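Local coordinates for protein endo-1,4-beta-xylanase (Bacteroides thetaiotaomicron VPI-5482, PDB 3KST) that probably hydrolyses glycosidic bonds in xylan-type plant polysaccharides, as a calcium-binding glycoside hydrolase of family 43, at residues A[199-204]-A[220-225]; A[140-145]-A[224-229]. All coordinates share one frame; numbering follows the deposited sequence.

In the fold
The two contacts overlap at Thr224 and Pro225, where their second segments meet, and both are partly buried. Interaction 1 lies within a single four-stranded blade of the family 43 beta-propeller: it pairs strand 200-207 with strand 216-222 through backbone hydrogen bonds, together with the Tyr201 ring against residues 223-225, and runs from buried residues out to an exposed, water-bridged end. Interaction 2 joins two blades, the loop after strand 216-222 meeting strand 141-148; here two buried tyrosines meet a partly exposed turn through ring packing and one side-chain hydrogen bond. Pro225 links them, lying against Tyr201 of its own blade and Tyr142 of the neighbouring one, while Trp229 packs against Ser222 and Leu203.

Interaction 1. Residues A[199-204]-A[220-225]; sequences GVYYLI and ATSDTP
Ala220 pairs with Leu203 in the antiparallel beta hairpin of strands 200-207 and 216-222, the two middle strands of a four-stranded propeller blade. Its carbonyl takes the amide of Leu203, N to O 2.7 Å and nearly straight at 171°, while its own N donates to Leu203 O. A small methyl suits it, for Trp229 packs on the same face. Thr221 forms the non-hydrogen-bonded pair with Tyr202; its CG2 lies alongside the Tyr202 ring, 3.6 Å from CD2, and its CB meets Val200 CG1. Branched and aromatic residues favour such extended backbone. Ser222 restores the hydrogen-bonded pairing with Tyr201: Tyr201 N reaches Ser222 O at 2.8 Å, and the return bond from Ser222 N is more bent, 138°. Beyond the strand, the chain wraps round Tyr201, whose CG stands anti to the carbonyl carbon (chi1 -62°). Asp223 O meets the ring edge, 3.3 Å from Tyr201 CE1. At this exposed end the Asp223 carboxylate suits a water, which donates to both Asp223 OD1 (2.8 Å) and Gly199 O (3.0 Å). After Thr224, Pro225 covers one face of the Tyr201 ring, whose hydroxyl is hydrogen-bonded to Asp136. An alanine in place of Tyr201 would probably open a gap beneath Pro225 and leave Asp136 without this hydrogen-bonding mate. Pro225 N sits above the centre of the ring, and Pro225 CG lies 4.2 Å from the Tyr201 centroid in a CH-pi contact.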
ATOM      1  N   GLY A 199      20.039   5.612  -7.754  1.00 16.97           N
ATOM      2  CA  GLY A 199      19.588   6.698  -8.616  1.00 16.35           C
ATOM      3  C   GLY A 199      18.367   6.487  -9.494  1.00 15.96           C
ATOM      4  O   GLY A 199      18.013   7.386 -10.241  1.00 17.06           O
ATOM      5  N   VAL A 200      17.701   5.341  -9.363  1.00 15.09           N
ATOM      6  CA  VAL A 200      16.530   5.004 -10.166  1.00 14.63           C
ATOM      7  C   VAL A 200      15.338   4.906  -9.233  1.00 13.16           C
ATOM      8  O   VAL A 200      15.467   4.351  -8.123  1.00 13.42           O
ATOM      9  CB  VAL A 200      16.761   3.690 -10.944  1.00 14.41           C
ATOM     10  CG1 VAL A 200      15.567   3.395 -11.830  1.00 14.58           C
ATOM     11  CG2 VAL A 200      18.039   3.820 -11.807  1.00 15.93           C
ATOM     12  N   TYR A 201      14.219   5.495  -9.657  1.00 11.41           N
ATOM     13  CA  TYR A 201      12.954   5.488  -8.895  1.00 11.16           C
ATOM     14  C   TYR A 201      12.072   4.406  -9.493  1.00 10.94           C
ATOM     15  O   TYR A 201      11.835   4.417 -10.711  1.00 10.10           O
ATOM     16  CB  TYR A 201      12.253   6.840  -8.995  1.00 10.60           C
ATOM     17  CG  TYR A 201      13.091   7.960  -8.414  1.00 11.99           C
ATOM     18  CD1 TYR A 201      14.017   8.648  -9.208  1.00 12.02           C
ATOM     19  CD2 TYR A 201      12.975   8.329  -7.075  1.00 10.33           C
ATOM     20  CE1 TYR A 201      14.811   9.684  -8.677  1.00 10.72           C
ATOM     21  CE2 TYR A 201      13.758   9.361  -6.537  1.00 11.95           C
ATOM     22  CZ  TYR A 201      14.670  10.041  -7.361  1.00 11.32           C
ATOM     23  OH  TYR A 201      15.453  11.070  -6.884  1.00 12.77           O
ATOM     24  N   TYR A 202      11.637   3.465  -8.642  1.00 10.26           N
ATOM     25  CA  TYR A 202      10.807   2.321  -9.001  1.00 10.14           C
ATOM     26  C   TYR A 202       9.412   2.522  -8.466  1.00  9.83           C
ATOM     27  O   TYR A 202       9.248   2.678  -7.234  1.00 10.10           O
ATOM     28  CB  TYR A 202      11.368   1.033  -8.373  1.00  9.97           C
ATOM     29  CG  TYR A 202      12.720   0.658  -8.895  1.00 10.72           C
ATOM     30  CD1 TYR A 202      13.873   1.266  -8.396  1.00 10.06           C
ATOM     31  CD2 TYR A 202      12.861  -0.319  -9.903  1.00 11.27           C
ATOM     32  CE1 TYR A 202      15.113   0.919  -8.885  1.00 10.29           C
ATOM     33  CE2 TYR A 202      14.082  -0.655 -10.407  1.00 12.35           C
ATOM     34  CZ  TYR A 202      15.220  -0.039  -9.885  1.00 11.70           C
ATOM     35  OH  TYR A 202      16.452  -0.345 -10.363  1.00 13.42           O
ATOM     36  N   LEU A 203       8.439   2.568  -9.381  1.00  9.35           N
ATOM     37  CA  LEU A 203       7.028   2.720  -9.040  0.50  9.80           C
ATOM     38  C   LEU A 203       6.393   1.351  -9.241  1.00  9.87           C
ATOM     39  O   LEU A 203       6.261   0.880 -10.385  1.00  9.81           O
ATOM     40  CB  LEU A 203       6.367   3.800  -9.900  0.50  9.37           C
ATOM     41  CG  LEU A 203       4.932   4.252  -9.601  0.50 10.77           C
ATOM     42  CD1 LEU A 203       4.625   5.541 -10.401  0.50  9.99           C
ATOM     43  CD2 LEU A 203       3.866   3.212  -9.860  0.50 11.59           C
ATOM     44  N   ILE A 204       6.017   0.714  -8.123  1.00 10.62           N
ATOM     45  CA  ILE A 204       5.438  -0.625  -8.090  1.00 10.41           C
ATOM     46  C   ILE A 204       3.904  -0.466  -7.878  1.00 10.44           C
ATOM     47  O   ILE A 204       3.435   0.204  -6.918  1.00  9.55           O
ATOM     48  CB  ILE A 204       6.146  -1.471  -6.982  1.00 10.68           C
ATOM     49  CG1 ILE A 204       7.685  -1.346  -7.085  1.00 10.72           C
ATOM     50  CG2 ILE A 204       5.697  -2.902  -7.096  1.00 10.27           C
ATOM     51  CD1 ILE A 204       8.422  -1.523  -5.775  1.00 14.97           C
ATOM     52  N   ALA A 220       7.404   0.247 -12.929  1.00 10.96           N
ATOM     53  CA  ALA A 220       7.932   1.205 -13.893  1.00 11.77           C
ATOM     54  C   ALA A 220       9.061   1.959 -13.231  1.00 12.43           C
ATOM     55  O   ALA A 220       9.075   2.112 -12.005  1.00 11.74           O
ATOM     56  CB  ALA A 220       6.871   2.178 -14.363  1.00 12.16           C
ATOM     57  N   THR A 221      10.010   2.410 -14.047  1.00 12.06           N
ATOM     58  CA  THR A 221      11.164   3.147 -13.562  1.00 12.91           C
ATOM     59  C   THR A 221      11.234   4.544 -14.142  1.00 12.78           C
ATOM     60  O   THR A 221      10.643   4.839 -15.182  1.00 12.37           O
ATOM     61  CB  THR A 221      12.512   2.429 -13.870  1.00 13.70           C
ATOM     62  OG1 THR A 221      12.710   2.283 -15.283  1.00 13.68           O
ATOM     63  CG2 THR A 221      12.542   1.051 -13.234  1.00 13.10           C
ATOM     64  N   SER A 222      12.026   5.377 -13.473  1.00 12.63           N
ATOM     65  CA  SER A 222      12.306   6.731 -13.931  0.50 13.02           C
ATOM     66  C   SER A 222      13.543   7.278 -13.225  1.00 12.57           C
ATOM     67  O   SER A 222      13.888   6.832 -12.133  1.00 12.55           O
ATOM     68  CB  SER A 222      11.131   7.638 -13.603  0.50 12.84           C
ATOM     69  OG  SER A 222      10.952   7.674 -12.208  0.50 15.09           O
ATOM     70  N   ASP A 223      14.195   8.244 -13.867  1.00 13.66           N
ATOM     71  CA  ASP A 223      15.351   8.932 -13.298  1.00 14.02           C
ATOM     72  C   ASP A 223      14.878  10.074 -12.376  1.00 14.26           C
ATOM     73  O   ASP A 223      15.715  10.694 -11.702  1.00 15.33           O
ATOM     74  CB  ASP A 223      16.253   9.519 -14.396  1.00 14.89           C
ATOM     75  CG  ASP A 223      16.904   8.469 -15.267  1.00 15.54           C
ATOM     76  OD1 ASP A 223      17.017   7.302 -14.868  1.00 18.50           O
ATOM     77  OD2 ASP A 223      17.313   8.837 -16.388  1.00 19.12           O
ATOM     78  N   THR A 224      13.568  10.378 -12.347  1.00 14.13           N
ATOM     79  CA  THR A 224      13.024  11.392 -11.435  1.00 13.67           C
ATOM     80  C   THR A 224      11.833  10.810 -10.652  1.00 13.31           C
ATOM     81  O   THR A 224      11.204   9.870 -11.125  1.00 12.51           O
ATOM     82  CB  THR A 224      12.629  12.720 -12.206  1.00 14.08           C
ATOM     83  OG1 THR A 224      11.207  12.844 -12.343  1.00 14.16           O
ATOM     84  CG2 THR A 224      13.329  12.815 -13.587  1.00 16.19           C
ATOM     85  N   PRO A 225      11.507  11.375  -9.469  1.00 13.60           N
ATOM     86  CA  PRO A 225      10.349  10.887  -8.706  1.00 13.16           C
ATOM     87  C   PRO A 225       8.993  11.118  -9.406  1.00 13.40           C
ATOM     88  O   PRO A 225       8.025  10.433  -9.073  1.00 13.42           O
ATOM     89  CB  PRO A 225      10.420  11.675  -7.376  1.00 13.18           C
ATOM     90  CG  PRO A 225      11.650  12.513  -7.443  1.00 13.41           C
ATOM     91  CD  PRO A 225      12.011  12.636  -8.896  1.00 12.95           C
TER
HETATM   92  O   HOH W   1      19.062   6.848 -13.053  1.00 24.85           O

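Interaction 2. Residues A[140-145]-A[224-229]; sequences TPYLYF and TPMGPW
Tyr142 and Tyr144 meet Pro225 and Met226 where a strand of one four-stranded sheet packs against a loop of another: the tyrosines stand on strand 141-148, and their partners form the turn that follows strand 216-222. Pro225 is gripped by both. Tyr142 offers it a ring face in a CH-pi contact, with Pro225 CB 3.8 Å from the centroid. That carbon stands only 14° off the ring normal, displaced toward the CE2 side. There Pro225 CG comes to 3.6 Å from Tyr142 CE2. The compact, rigid pyrrolidine suits such a face, turning its CB and CG hydrogens onto it. Tyr144 reaches past it tip first: with CG anti to the carbonyl carbon (chi1 -59°), its ring carries OH to Pro225 O, and the hydroxyl donates across 2.7 Å. The carbonyl oxygen lies in the plane of the Tyr144 ring at its edge, whereas the hydroxyl is tilted 29° from the carbonyl plane. A tyrosine thus supplies the length and the donor that satisfy this backbone oxygen. The contact bridges two blades of the five-bladed beta-propeller characteristic of glycoside hydrolase family 43, with Val156 of strand 152-158 packing against both tyrosines and Met226. The turn itself is type I, from Thr224 to Gly227, and includes an ST turn: Thr224 OG1 accepts from Met226 N and donates to Gly227 O at 2.6 Å. The positive phi of Gly227 favours glycine, and a CB there would collide with Trp229 NE1. Met226, a selenomethionine, crosses Tyr142 at about a right angle; CG lies 3.9 Å from Tyr142 CE1. Its SE approaches obliquely in a Met-aromatic contact, 5.1 Å from the Tyr142 ring centroid.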
ATOM      1  N   THR A 140      12.489  16.283  -0.104  1.00 14.25           N
ATOM      2  CA  THR A 140      11.233  16.668  -0.745  1.00 13.64           C
ATOM      3  C   THR A 140      10.222  15.521  -0.621  1.00 12.79           C
ATOM      4  O   THR A 140      10.519  14.405  -1.073  1.00 12.07           O
ATOM      5  CB  THR A 140      11.467  17.016  -2.242  1.00 13.05           C
ATOM      6  OG1 THR A 140      12.472  18.059  -2.341  1.00 15.51           O
ATOM      7  CG2 THR A 140      10.162  17.429  -2.988  1.00 12.80           C
ATOM      8  N   PRO A 141       9.033  15.798  -0.046  1.00 12.27           N
ATOM      9  CA  PRO A 141       7.976  14.768   0.060  1.00 12.42           C
ATOM     10  C   PRO A 141       7.154  14.661  -1.227  1.00 12.58           C
ATOM     11  O   PRO A 141       6.800  15.693  -1.799  1.00 12.85           O
ATOM     12  CB  PRO A 141       7.107  15.302   1.207  1.00 12.64           C
ATOM     13  CG  PRO A 141       7.237  16.768   1.113  1.00 12.40           C
ATOM     14  CD  PRO A 141       8.639  17.030   0.665  1.00 12.21           C
ATOM     15  N   TYR A 142       6.867  13.429  -1.667  1.00 11.71           N
ATOM     16  CA  TYR A 142       6.000  13.156  -2.829  1.00 11.07           C
ATOM     17  C   TYR A 142       4.884  12.217  -2.405  1.00 10.26           C
ATOM     18  O   TYR A 142       5.148  11.266  -1.659  1.00 12.12           O
ATOM     19  CB  TYR A 142       6.780  12.519  -3.982  1.00 10.31           C
ATOM     20  CG  TYR A 142       7.871  13.397  -4.497  1.00  9.60           C
ATOM     21  CD1 TYR A 142       7.611  14.391  -5.438  1.00  9.55           C
ATOM     22  CD2 TYR A 142       9.191  13.238  -4.036  1.00 11.03           C
ATOM     23  CE1 TYR A 142       8.648  15.215  -5.923  1.00  9.84           C
ATOM     24  CE2 TYR A 142      10.216  14.041  -4.510  1.00 13.10           C
ATOM     25  CZ  TYR A 142       9.936  15.040  -5.437  1.00 11.69           C
ATOM     26  OH  TYR A 142      10.973  15.808  -5.889  1.00 12.23           O
ATOM     27  N   LEU A 143       3.660  12.483  -2.864  1.00  9.62           N
ATOM     28  CA  LEU A 143       2.502  11.610  -2.628  1.00  9.05           C
ATOM     29  C   LEU A 143       2.013  11.068  -3.960  1.00  9.43           C
ATOM     30  O   LEU A 143       1.718  11.848  -4.904  1.00  8.98           O
ATOM     31  CB  LEU A 143       1.348  12.332  -1.903  1.00  8.99           C
ATOM     32  CG  LEU A 143       0.229  11.413  -1.367  1.00  7.92           C
ATOM     33  CD1 LEU A 143       0.790  10.574  -0.240  1.00  8.37           C
ATOM     34  CD2 LEU A 143      -0.985  12.208  -0.815  1.00 11.56           C
ATOM     35  N   TYR A 144       1.952   9.737  -4.034  1.00  9.22           N
ATOM     36  CA  TYR A 144       1.426   8.975  -5.156  1.00  9.25           C
ATOM     37  C   TYR A 144       0.005   8.601  -4.750  1.00  9.34           C
ATOM     38  O   TYR A 144      -0.240   8.287  -3.593  1.00  9.42           O
ATOM     39  CB  TYR A 144       2.288   7.743  -5.451  1.00  8.49           C
ATOM     40  CG  TYR A 144       3.691   8.173  -5.772  1.00 10.01           C
ATOM     41  CD1 TYR A 144       4.596   8.458  -4.750  1.00  8.14           C
ATOM     42  CD2 TYR A 144       4.098   8.385  -7.096  1.00 10.90           C
ATOM     43  CE1 TYR A 144       5.877   8.948  -5.027  1.00 10.62           C
ATOM     44  CE2 TYR A 144       5.400   8.857  -7.384  1.00 12.90           C
ATOM     45  CZ  TYR A 144       6.277   9.128  -6.340  1.00  9.38           C
ATOM     46  OH  TYR A 144       7.543   9.596  -6.578  1.00 13.44           O
ATOM     47  N   PHE A 145      -0.923   8.699  -5.699  1.00  8.46           N
ATOM     48  CA  PHE A 145      -2.338   8.448  -5.453  1.00  8.62           C
ATOM     49  C   PHE A 145      -3.025   8.289  -6.793  1.00  8.88           C
ATOM     50  O   PHE A 145      -2.441   8.647  -7.821  1.00  9.07           O
ATOM     51  CB  PHE A 145      -2.963   9.598  -4.634  1.00  8.71           C
ATOM     52  CG  PHE A 145      -2.767  10.955  -5.238  1.00 10.19           C
ATOM     53  CD1 PHE A 145      -1.606  11.696  -4.942  1.00 12.72           C
ATOM     54  CD2 PHE A 145      -3.734  11.529  -6.063  1.00 10.40           C
ATOM     55  CE1 PHE A 145      -1.404  12.947  -5.486  1.00 12.39           C
ATOM     56  CE2 PHE A 145      -3.527  12.804  -6.604  1.00 12.91           C
ATOM     57  CZ  PHE A 145      -2.356  13.506  -6.299  1.00 11.05           C
ATOM     58  N   THR A 224      13.568  10.378 -12.347  1.00 14.13           N
ATOM     59  CA  THR A 224      13.024  11.392 -11.435  1.00 13.67           C
ATOM     60  C   THR A 224      11.833  10.810 -10.652  1.00 13.31           C
ATOM     61  O   THR A 224      11.204   9.870 -11.125  1.00 12.51           O
ATOM     62  CB  THR A 224      12.629  12.720 -12.206  1.00 14.08           C
ATOM     63  OG1 THR A 224      11.207  12.844 -12.343  1.00 14.16           O
ATOM     64  CG2 THR A 224      13.329  12.815 -13.587  1.00 16.19           C
ATOM     65  N   PRO A 225      11.507  11.375  -9.469  1.00 13.60           N
ATOM     66  CA  PRO A 225      10.349  10.887  -8.706  1.00 13.16           C
ATOM     67  C   PRO A 225       8.993  11.118  -9.406  1.00 13.40           C
ATOM     68  O   PRO A 225       8.025  10.433  -9.073  1.00 13.42           O
ATOM     69  CB  PRO A 225      10.420  11.675  -7.376  1.00 13.18           C
ATOM     70  CG  PRO A 225      11.650  12.513  -7.443  1.00 13.41           C
ATOM     71  CD  PRO A 225      12.011  12.636  -8.896  1.00 12.95           C
HETATM   72  N   MSE A 226       8.929  12.042 -10.367  1.00 13.82           N
HETATM   73  CA  MSE A 226       7.678  12.326 -11.069  1.00 14.64           C
HETATM   74  C   MSE A 226       7.774  12.017 -12.568  1.00 14.95           C
HETATM   75  O   MSE A 226       7.155  12.689 -13.377  1.00 16.65           O
HETATM   76  CB  MSE A 226       7.224  13.745 -10.781  1.00 15.05           C
HETATM   77  CG  MSE A 226       7.079  14.039  -9.309  1.00 14.27           C
HETATM   78 SE   MSE A 226       6.086  15.625  -8.970  0.75 14.56          SE
HETATM   79  CE  MSE A 226       7.307  16.840  -9.832  1.00 11.26           C
ATOM     80  N   GLY A 227       8.529  10.975 -12.919  1.00 14.09           N
ATOM     81  CA  GLY A 227       8.607  10.518 -14.285  1.00 13.38           C
ATOM     82  C   GLY A 227       9.572  11.269 -15.179  1.00 13.38           C
ATOM     83  O   GLY A 227      10.437  11.988 -14.650  1.00 12.69           O
ATOM     84  N   PRO A 228       9.482  11.038 -16.512  1.00 14.05           N
ATOM     85  CA  PRO A 228       8.559  10.078 -17.167  1.00 14.20           C
ATOM     86  C   PRO A 228       8.904   8.600 -16.876  1.00 14.41           C
ATOM     87  O   PRO A 228      10.033   8.289 -16.511  1.00 14.37           O
ATOM     88  CB  PRO A 228       8.691  10.410 -18.654  1.00 15.01           C
ATOM     89  CG  PRO A 228      10.065  10.992 -18.760  1.00 14.24           C
ATOM     90  CD  PRO A 228      10.200  11.831 -17.525  1.00 14.91           C
ATOM     91  N   TRP A 229       7.928   7.722 -17.061  1.00 15.15           N
ATOM     92  CA  TRP A 229       8.019   6.318 -16.646  1.00 14.69           C
ATOM     93  C   TRP A 229       8.037   5.281 -17.761  1.00 14.52           C
ATOM     94  O   TRP A 229       7.234   5.386 -18.706  1.00 15.94           O
ATOM     95  CB  TRP A 229       6.836   5.978 -15.738  1.00 13.98           C
ATOM     96  CG  TRP A 229       6.710   6.889 -14.596  1.00 14.48           C
ATOM     97  CD1 TRP A 229       6.008   8.056 -14.546  1.00 13.21           C
ATOM     98  CD2 TRP A 229       7.335   6.736 -13.327  1.00 12.24           C
ATOM     99  NE1 TRP A 229       6.133   8.631 -13.302  1.00 14.76           N
ATOM    100  CE2 TRP A 229       6.963   7.852 -12.541  1.00 12.66           C
ATOM    101  CE3 TRP A 229       8.192   5.764 -12.772  1.00 13.16           C
ATOM    102  CZ2 TRP A 229       7.405   8.019 -11.224  1.00 11.33           C
ATOM    103  CZ3 TRP A 229       8.644   5.934 -11.472  1.00 12.41           C
ATOM    104  CH2 TRP A 229       8.259   7.063 -10.708  1.00 10.21           C
TER